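Long-range contact in putative flagella-related protein H (Methanocaldococcus jannaschii DSM 2661, PDB 4WIA), which probably serves as an ATP-binding, ATP-hydrolysing component of the archaellum, the archaeal flagellum, with a suggested regulatory role in its assembly: residues A[57-71]-A[85-99]. Sequence-based numbering, arbitrary orientation.
Sequences SVTYVSTQLTTLEFI and LLSGALLYIPVYPLI. With SO4 (sulfate ion), chain F.
V58 to S62 and L90 to P94 run parallel and in register, tied by six backbone hydrogen bonds that start at V58 N to A89 O and end with V95 N giving to S62 O at 2.9 Å, nearly straight at 177°. On the face carrying V58, Y60 and S62, aromatic packing takes over. The Y92 ring lies in an offset stack on F70, planes 23° apart, and F70 CB sits over the same ring, 3.9 Å from its centroid. F70 in turn puts CE1 over the centre of the Y60 ring, whose OH bonds to D127. L90 CD2 meets the F70 edge at CE2. This is a right-handed beta-alpha-beta crossover of the P-loop NTPase fold: helices 67-76 and 82-87 link strand 58-62 to 90-94, the outermost strand at this end of the sheet. Among the polar contacts, Y92 has CG anti to its own N (chi1 -175°), which carries its OH under the turn to give a 2.6 Å bond to L65 O, from above the carbonyl plane. A leucine in place of Y92 would probably leave L65 O without this donor and F70 without its stacking partner. S62 OG takes the amides of Q64 and L65, shaping the same turn. From there Q64, extended, gives NE2 to a sulfate oxygen at 2.8 Å; K40 also binds this sulfate, consistent with Q64's inferred role in ATP binding.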
ATOM      1  N   SER A  57      12.849  -1.618   1.043  1.00 38.80           N
ATOM      2  CA  SER A  57      13.550  -2.738   1.597  1.00 38.08           C
ATOM      3  C   SER A  57      14.384  -2.235   2.765  1.00 37.64           C
ATOM      4  O   SER A  57      14.768  -1.096   2.773  1.00 38.39           O
ATOM      5  CB  SER A  57      14.447  -3.375   0.562  1.00 39.18           C
ATOM      6  OG  SER A  57      15.339  -2.419  -0.020  1.00 39.14           O
ATOM      7  N   VAL A  58      14.601  -3.086   3.766  1.00 37.10           N
ATOM      8  CA  VAL A  58      15.302  -2.710   4.942  1.00 36.79           C
ATOM      9  C   VAL A  58      16.336  -3.786   5.307  1.00 39.34           C
ATOM     10  O   VAL A  58      16.038  -4.980   5.242  1.00 38.43           O
ATOM     11  CB  VAL A  58      14.315  -2.546   6.111  1.00 37.79           C
ATOM     12  CG1 VAL A  58      15.056  -2.230   7.393  1.00 39.73           C
ATOM     13  CG2 VAL A  58      13.325  -1.436   5.822  1.00 40.45           C
ATOM     14  N   THR A  59      17.511  -3.348   5.744  1.00 38.20           N
ATOM     15  CA  THR A  59      18.423  -4.166   6.469  1.00 39.38           C
ATOM     16  C   THR A  59      18.415  -3.740   7.925  1.00 39.29           C
ATOM     17  O   THR A  59      18.577  -2.542   8.232  1.00 42.44           O
ATOM     18  CB  THR A  59      19.862  -4.001   5.952  1.00 41.37           C
ATOM     19  OG1 THR A  59      19.935  -4.528   4.630  1.00 41.96           O
ATOM     20  CG2 THR A  59      20.885  -4.786   6.833  1.00 41.84           C
ATOM     21  N   TYR A  60      18.267  -4.707   8.831  1.00 37.78           N
ATOM     22  CA  TYR A  60      18.291  -4.397  10.249  1.00 38.02           C
ATOM     23  C   TYR A  60      19.417  -5.184  10.902  1.00 39.28           C
ATOM     24  O   TYR A  60      19.330  -6.392  10.973  1.00 43.63           O
ATOM     25  CB  TYR A  60      16.927  -4.720  10.861  1.00 39.02           C
ATOM     26  CG  TYR A  60      16.650  -4.109  12.234  1.00 37.03           C
ATOM     27  CD1 TYR A  60      17.439  -4.397  13.316  1.00 38.61           C
ATOM     28  CD2 TYR A  60      15.579  -3.261  12.428  1.00 37.13           C
ATOM     29  CE1 TYR A  60      17.220  -3.854  14.560  1.00 39.99           C
ATOM     30  CE2 TYR A  60      15.315  -2.716  13.683  1.00 35.41           C
ATOM     31  CZ  TYR A  60      16.114  -3.005  14.739  1.00 40.37           C
ATOM     32  OH  TYR A  60      15.900  -2.487  16.008  1.00 41.67           O
ATOM     33  N   VAL A  61      20.432  -4.487  11.424  1.00 38.41           N
ATOM     34  CA  VAL A  61      21.550  -5.094  12.070  1.00 40.85           C
ATOM     35  C   VAL A  61      21.377  -4.849  13.562  1.00 43.22           C
ATOM     36  O   VAL A  61      21.401  -3.712  13.996  1.00 45.94           O
ATOM     37  CB  VAL A  61      22.873  -4.456  11.608  1.00 44.40           C
ATOM     38  CG1 VAL A  61      24.099  -5.124  12.272  1.00 44.98           C
ATOM     39  CG2 VAL A  61      23.004  -4.508  10.102  1.00 43.25           C
ATOM     40  N   SER A  62      21.240  -5.926  14.328  1.00 43.85           N
ATOM     41  CA  SER A  62      21.012  -5.874  15.753  1.00 44.89           C
ATOM     42  C   SER A  62      22.206  -6.498  16.535  1.00 46.98           C
ATOM     43  O   SER A  62      22.557  -7.630  16.307  1.00 47.86           O
ATOM     44  CB  SER A  62      19.766  -6.699  16.111  1.00 43.26           C
ATOM     45  OG  SER A  62      19.570  -6.753  17.514  1.00 43.71           O
ATOM     46  N   THR A  63      22.712  -5.775  17.522  1.00 48.69           N
ATOM     47  CA  THR A  63      23.627  -6.310  18.492  1.00 51.06           C
ATOM     48  C   THR A  63      22.946  -6.955  19.675  1.00 55.53           C
ATOM     49  O   THR A  63      23.611  -7.287  20.634  1.00 57.07           O
ATOM     50  CB  THR A  63      24.505  -5.171  19.042  1.00 53.14           C
ATOM     51  OG1 THR A  63      23.691  -4.096  19.534  1.00 52.16           O
ATOM     52  CG2 THR A  63      25.369  -4.629  17.933  1.00 52.98           C
ATOM     53  N   GLN A  64      21.613  -7.091  19.655  1.00 59.19           N
ATOM     54  CA  GLN A  64      20.874  -7.548  20.854  1.00 60.86           C
ATOM     55  C   GLN A  64      19.958  -8.762  20.660  1.00 56.11           C
ATOM     56  O   GLN A  64      19.840  -9.556  21.559  1.00 61.49           O
ATOM     57  CB  GLN A  64      20.066  -6.381  21.426  1.00 63.02           C
ATOM     58  CG  GLN A  64      20.948  -5.232  21.875  1.00 65.37           C
ATOM     59  CD  GLN A  64      20.146  -4.079  22.431  1.00 66.66           C
ATOM     60  OE1 GLN A  64      18.934  -4.141  22.507  1.00 67.28           O
ATOM     61  NE2 GLN A  64      20.821  -2.989  22.749  1.00 70.23           N
ATOM     62  N   LEU A  65      19.330  -8.905  19.503  1.00 52.17           N
ATOM     63  CA  LEU A  65      18.341  -9.917  19.304  1.00 52.38           C
ATOM     64  C   LEU A  65      18.717 -10.866  18.182  1.00 53.02           C
ATOM     65  O   LEU A  65      19.072 -10.458  17.059  1.00 48.31           O
ATOM     66  CB  LEU A  65      16.988  -9.266  18.971  1.00 51.44           C
ATOM     67  CG  LEU A  65      16.422  -8.245  19.989  1.00 51.92           C
ATOM     68  CD1 LEU A  65      15.148  -7.633  19.494  1.00 50.84           C
ATOM     69  CD2 LEU A  65      16.144  -8.893  21.372  1.00 56.74           C
ATOM     70  N   THR A  66      18.544 -12.151  18.472  1.00 56.23           N
ATOM     71  CA  THR A  66      18.596 -13.189  17.452  1.00 55.61           C
ATOM     72  C   THR A  66      17.396 -12.995  16.568  1.00 52.67           C
ATOM     73  O   THR A  66      16.508 -12.193  16.881  1.00 48.56           O
ATOM     74  CB  THR A  66      18.470 -14.602  18.034  1.00 59.90           C
ATOM     75  OG1 THR A  66      17.240 -14.699  18.755  1.00 60.41           O
ATOM     76  CG2 THR A  66      19.625 -14.944  18.943  1.00 62.47           C
ATOM     77  N   THR A  67      17.377 -13.706  15.444  1.00 50.84           N
ATOM     78  CA  THR A  67      16.254 -13.632  14.512  1.00 51.76           C
ATOM     79  C   THR A  67      14.934 -14.000  15.232  1.00 52.59           C
ATOM     80  O   THR A  67      13.945 -13.314  15.147  1.00 52.70           O
ATOM     81  CB  THR A  67      16.519 -14.504  13.271  1.00 50.64           C
ATOM     82  OG1 THR A  67      17.757 -14.077  12.695  1.00 50.21           O
ATOM     83  CG2 THR A  67      15.459 -14.328  12.204  1.00 51.11           C
ATOM     84  N   LEU A  68      14.963 -15.064  15.983  1.00 56.25           N
ATOM     85  CA  LEU A  68      13.799 -15.572  16.671  1.00 59.27           C
ATOM     86  C   LEU A  68      13.231 -14.494  17.622  1.00 61.76           C
ATOM     87  O   LEU A  68      12.055 -14.138  17.530  1.00 55.86           O
ATOM     88  CB  LEU A  68      14.211 -16.819  17.423  1.00 62.57           C
ATOM     89  CG  LEU A  68      13.307 -17.760  18.166  1.00 70.01           C
ATOM     90  CD1 LEU A  68      13.200 -17.446  19.649  1.00 70.40           C
ATOM     91  CD2 LEU A  68      11.970 -17.731  17.474  1.00 71.63           C
ATOM     92  N   GLU A  69      14.101 -13.936  18.473  1.00 63.89           N
ATOM     93  CA  GLU A  69      13.721 -12.893  19.406  1.00 61.11           C
ATOM     94  C   GLU A  69      13.176 -11.679  18.664  1.00 54.79           C
ATOM     95  O   GLU A  69      12.212 -11.088  19.089  1.00 57.91           O
ATOM     96  CB  GLU A  69      14.897 -12.497  20.306  1.00 62.58           C
ATOM     97  CG  GLU A  69      15.489 -13.610  21.161  1.00 68.09           C
ATOM     98  CD  GLU A  69      16.827 -13.209  21.845  1.00 71.80           C
ATOM     99  OE1 GLU A  69      16.893 -13.384  23.075  1.00 78.64           O
ATOM    100  OE2 GLU A  69      17.828 -12.722  21.198  1.00 67.59           O
ATOM    101  N   PHE A  70      13.766 -11.336  17.542  1.00 51.64           N
ATOM    102  CA  PHE A  70      13.294 -10.222  16.730  1.00 49.01           C
ATOM    103  C   PHE A  70      11.864 -10.485  16.183  1.00 50.28           C
ATOM    104  O   PHE A  70      10.978  -9.610  16.245  1.00 44.08           O
ATOM    105  CB  PHE A  70      14.263  -9.946  15.592  1.00 44.48           C
ATOM    106  CG  PHE A  70      13.905  -8.777  14.766  1.00 43.99           C
ATOM    107  CD1 PHE A  70      14.107  -7.490  15.253  1.00 45.28           C
ATOM    108  CD2 PHE A  70      13.366  -8.918  13.496  1.00 42.43           C
ATOM    109  CE1 PHE A  70      13.770  -6.362  14.481  1.00 43.09           C
ATOM    110  CE2 PHE A  70      13.016  -7.801  12.762  1.00 40.54           C
ATOM    111  CZ  PHE A  70      13.196  -6.534  13.248  1.00 38.94           C
ATOM    112  N   ILE A  71      11.643 -11.669  15.647  1.00 49.42           N
ATOM    113  CA  ILE A  71      10.323 -11.972  15.162  1.00 52.47           C
ATOM    114  C   ILE A  71       9.281 -11.855  16.297  1.00 56.70           C
ATOM    115  O   ILE A  71       8.202 -11.289  16.090  1.00 57.56           O
ATOM    116  CB  ILE A  71      10.289 -13.347  14.529  1.00 57.31           C
ATOM    117  CG1 ILE A  71      11.039 -13.311  13.203  1.00 56.38           C
ATOM    118  CG2 ILE A  71       8.852 -13.828  14.305  1.00 61.29           C
ATOM    119  CD1 ILE A  71      11.501 -14.686  12.791  1.00 61.33           C
ATOM    120  N   LEU A  85      10.628 -11.115   5.699  1.00 48.38           N
ATOM    121  CA  LEU A  85      11.822 -11.927   5.847  1.00 49.35           C
ATOM    122  C   LEU A  85      11.932 -12.964   4.751  1.00 51.86           C
ATOM    123  O   LEU A  85      13.046 -13.200   4.221  1.00 55.91           O
ATOM    124  CB  LEU A  85      11.882 -12.626   7.199  1.00 52.15           C
ATOM    125  CG  LEU A  85      12.299 -11.768   8.399  1.00 52.34           C
ATOM    126  CD1 LEU A  85      11.991 -12.537   9.689  1.00 54.15           C
ATOM    127  CD2 LEU A  85      13.772 -11.334   8.351  1.00 47.84           C
ATOM    128  N   LEU A  86      10.820 -13.618   4.434  1.00 49.20           N
ATOM    129  CA  LEU A  86      10.871 -14.746   3.506  1.00 52.81           C
ATOM    130  C   LEU A  86      11.200 -14.304   2.119  1.00 52.84           C
ATOM    131  O   LEU A  86      11.783 -15.050   1.370  1.00 54.66           O
ATOM    132  CB  LEU A  86       9.564 -15.530   3.505  1.00 57.66           C
ATOM    133  CG  LEU A  86       9.299 -16.338   4.789  1.00 62.10           C
ATOM    134  CD1 LEU A  86       7.874 -16.867   4.857  1.00 69.00           C
ATOM    135  CD2 LEU A  86      10.267 -17.480   4.930  1.00 63.58           C
ATOM    136  N   SER A  87      10.855 -13.081   1.765  1.00 51.49           N
ATOM    137  CA  SER A  87      11.064 -12.594   0.405  1.00 51.65           C
ATOM    138  C   SER A  87      12.432 -11.942   0.271  1.00 52.14           C
ATOM    139  O   SER A  87      12.880 -11.625  -0.842  1.00 50.52           O
ATOM    140  CB  SER A  87       9.971 -11.590   0.024  1.00 50.23           C
ATOM    141  OG  SER A  87      10.084 -10.438   0.819  1.00 46.45           O
ATOM    142  N   GLY A  88      13.095 -11.728   1.405  1.00 49.85           N
ATOM    143  CA  GLY A  88      14.276 -10.903   1.415  1.00 44.96           C
ATOM    144  C   GLY A  88      14.041  -9.397   1.428  1.00 46.52           C
ATOM    145  O   GLY A  88      15.001  -8.633   1.533  1.00 47.14           O
ATOM    146  N   ALA A  89      12.786  -8.942   1.393  1.00 43.89           N
ATOM    147  CA  ALA A  89      12.480  -7.566   1.621  1.00 39.73           C
ATOM    148  C   ALA A  89      13.074  -7.005   2.891  1.00 39.09           C
ATOM    149  O   ALA A  89      13.622  -5.857   2.882  1.00 38.74           O
ATOM    150  CB  ALA A  89      11.006  -7.361   1.633  1.00 41.61           C
ATOM    151  N   LEU A  90      13.028  -7.787   3.952  1.00 40.07           N
ATOM    152  CA  LEU A  90      13.752  -7.468   5.197  1.00 40.75           C
ATOM    153  C   LEU A  90      14.935  -8.433   5.360  1.00 43.93           C
ATOM    154  O   LEU A  90      14.760  -9.644   5.350  1.00 43.49           O
ATOM    155  CB  LEU A  90      12.817  -7.608   6.402  1.00 43.45           C
ATOM    156  CG  LEU A  90      13.437  -7.526   7.807  1.00 43.30           C
ATOM    157  CD1 LEU A  90      14.198  -6.227   7.961  1.00 43.89           C
ATOM    158  CD2 LEU A  90      12.431  -7.676   8.945  1.00 44.18           C
ATOM    159  N   LEU A  91      16.164  -7.885   5.501  1.00 40.22           N
ATOM    160  CA  LEU A  91      17.335  -8.656   5.757  1.00 38.41           C
ATOM    161  C   LEU A  91      17.729  -8.334   7.168  1.00 39.63           C
ATOM    162  O   LEU A  91      18.071  -7.188   7.512  1.00 40.24           O
ATOM    163  CB  LEU A  91      18.461  -8.220   4.798  1.00 39.93           C
ATOM    164  CG  LEU A  91      19.862  -8.722   5.018  1.00 39.62           C
ATOM    165  CD1 LEU A  91      19.910 -10.254   4.863  1.00 38.52           C
ATOM    166  CD2 LEU A  91      20.834  -8.033   4.073  1.00 39.87           C
ATOM    167  N   TYR A  92      17.660  -9.353   8.013  1.00 41.46           N
ATOM    168  CA  TYR A  92      17.907  -9.209   9.431  1.00 41.38           C
ATOM    169  C   TYR A  92      19.265  -9.833   9.788  1.00 43.52           C
ATOM    170  O   TYR A  92      19.505 -10.973   9.496  1.00 45.03           O
ATOM    171  CB  TYR A  92      16.783  -9.889  10.250  1.00 39.89           C
ATOM    172  CG  TYR A  92      16.955  -9.639  11.714  1.00 39.13           C
ATOM    173  CD1 TYR A  92      16.640  -8.419  12.248  1.00 36.67           C
ATOM    174  CD2 TYR A  92      17.562 -10.570  12.542  1.00 40.48           C
ATOM    175  CE1 TYR A  92      16.845  -8.151  13.593  1.00 38.07           C
ATOM    176  CE2 TYR A  92      17.777 -10.319  13.905  1.00 42.76           C
ATOM    177  CZ  TYR A  92      17.399  -9.090  14.413  1.00 40.85           C
ATOM    178  OH  TYR A  92      17.605  -8.813  15.746  1.00 44.63           O
ATOM    179  N   ILE A  93      20.133  -9.064  10.454  1.00 45.24           N
ATOM    180  CA  ILE A  93      21.504  -9.473  10.717  1.00 43.57           C
ATOM    181  C   ILE A  93      21.798  -9.462  12.213  1.00 44.27           C
ATOM    182  O   ILE A  93      22.092  -8.396  12.799  1.00 44.01           O
ATOM    183  CB  ILE A  93      22.464  -8.502  10.059  1.00 43.49           C
ATOM    184  CG1 ILE A  93      22.137  -8.375   8.562  1.00 43.41           C
ATOM    185  CG2 ILE A  93      23.933  -8.972  10.282  1.00 45.64           C
ATOM    186  CD1 ILE A  93      22.401  -9.633   7.756  1.00 44.41           C
ATOM    187  N   PRO A  94      21.697 -10.611  12.847  1.00 44.95           N
ATOM    188  CA  PRO A  94      22.090 -10.650  14.248  1.00 49.53           C
ATOM    189  C   PRO A  94      23.624 -10.676  14.408  1.00 53.07           C
ATOM    190  O   PRO A  94      24.270 -11.554  13.843  1.00 52.52           O
ATOM    191  CB  PRO A  94      21.451 -11.951  14.781  1.00 50.79           C
ATOM    192  CG  PRO A  94      21.032 -12.723  13.576  1.00 50.16           C
ATOM    193  CD  PRO A  94      21.082 -11.853  12.363  1.00 47.76           C
ATOM    194  N   VAL A  95      24.171  -9.757  15.217  1.00 51.72           N
ATOM    195  CA  VAL A  95      25.587  -9.784  15.538  1.00 55.34           C
ATOM    196  C   VAL A  95      25.861 -10.751  16.717  1.00 58.88           C
ATOM    197  O   VAL A  95      25.958 -10.333  17.888  1.00 59.37           O
ATOM    198  CB  VAL A  95      26.075  -8.369  15.850  1.00 54.79           C
ATOM    199  CG1 VAL A  95      27.598  -8.377  16.065  1.00 57.66           C
ATOM    200  CG2 VAL A  95      25.704  -7.435  14.702  1.00 51.56           C
ATOM    201  N   TYR A  96      25.955 -12.040  16.413  1.00 61.96           N
ATOM    202  CA  TYR A  96      26.008 -13.105  17.472  1.00 68.76           C
ATOM    203  C   TYR A  96      27.025 -12.896  18.569  1.00 69.94           C
ATOM    204  O   TYR A  96      26.735 -13.142  19.740  1.00 75.28           O
ATOM    205  CB  TYR A  96      26.225 -14.490  16.858  1.00 68.81           C
ATOM    206  CG  TYR A  96      25.118 -14.865  15.903  1.00 71.65           C
ATOM    207  CD1 TYR A  96      23.829 -15.102  16.381  1.00 72.36           C
ATOM    208  CD2 TYR A  96      25.337 -14.917  14.507  1.00 72.67           C
ATOM    209  CE1 TYR A  96      22.782 -15.403  15.519  1.00 70.68           C
ATOM    210  CE2 TYR A  96      24.298 -15.223  13.633  1.00 71.94           C
ATOM    211  CZ  TYR A  96      23.021 -15.462  14.151  1.00 71.88           C
ATOM    212  OH  TYR A  96      21.984 -15.785  13.313  1.00 68.07           O
ATOM    213  N   PRO A  97      28.234 -12.462  18.202  1.00 72.20           N
ATOM    214  CA  PRO A  97      29.223 -12.357  19.274  1.00 74.13           C
ATOM    215  C   PRO A  97      28.868 -11.300  20.335  1.00 74.82           C
ATOM    216  O   PRO A  97      29.287 -11.438  21.510  1.00 73.87           O
ATOM    217  CB  PRO A  97      30.528 -11.991  18.536  1.00 74.06           C
ATOM    218  CG  PRO A  97      30.301 -12.294  17.089  1.00 71.46           C
ATOM    219  CD  PRO A  97      28.824 -12.280  16.851  1.00 70.64           C
ATOM    220  N   LEU A  98      28.149 -10.248  19.940  1.00 71.16           N
ATOM    221  CA  LEU A  98      27.728  -9.260  20.921  1.00 73.43           C
ATOM    222  C   LEU A  98      26.483  -9.713  21.647  1.00 73.17           C
ATOM    223  O   LEU A  98      26.316  -9.352  22.802  1.00 78.45           O
ATOM    224  CB  LEU A  98      27.517  -7.873  20.320  1.00 72.96           C
ATOM    225  CG  LEU A  98      28.863  -7.200  20.013  1.00 77.52           C
ATOM    226  CD1 LEU A  98      28.674  -5.878  19.295  1.00 71.33           C
ATOM    227  CD2 LEU A  98      29.707  -6.945  21.262  1.00 82.02           C
ATOM    228  N   ILE A  99      25.604 -10.443  20.956  1.00 71.33           N
ATOM    229  CA  ILE A  99      24.370 -11.004  21.533  1.00 71.34           C
ATOM    230  C   ILE A  99      24.743 -12.050  22.582  1.00 76.43           C
ATOM    231  O   ILE A  99      24.252 -12.031  23.681  1.00 77.96           O
ATOM    232  CB  ILE A  99      23.519 -11.678  20.432  1.00 70.38           C
ATOM    233  CG1 ILE A  99      22.875 -10.614  19.503  1.00 68.18           C
ATOM    234  CG2 ILE A  99      22.462 -12.560  21.042  1.00 70.97           C
ATOM    235  CD1 ILE A  99      22.483 -11.129  18.128  1.00 67.43           C
TER
HETATM  236  S   SO4 F 303      21.202   0.277  24.312  1.00 62.41           S
HETATM  237  O1  SO4 F 303      20.791   1.577  24.865  1.00 62.14           O
HETATM  238  O2  SO4 F 303      20.321  -0.899  24.591  1.00 54.89           O
HETATM  239  O3  SO4 F 303      22.484   0.076  25.040  1.00 67.10           O
HETATM  240  O4  SO4 F 303      21.401   0.286  22.812  1.00 53.64           O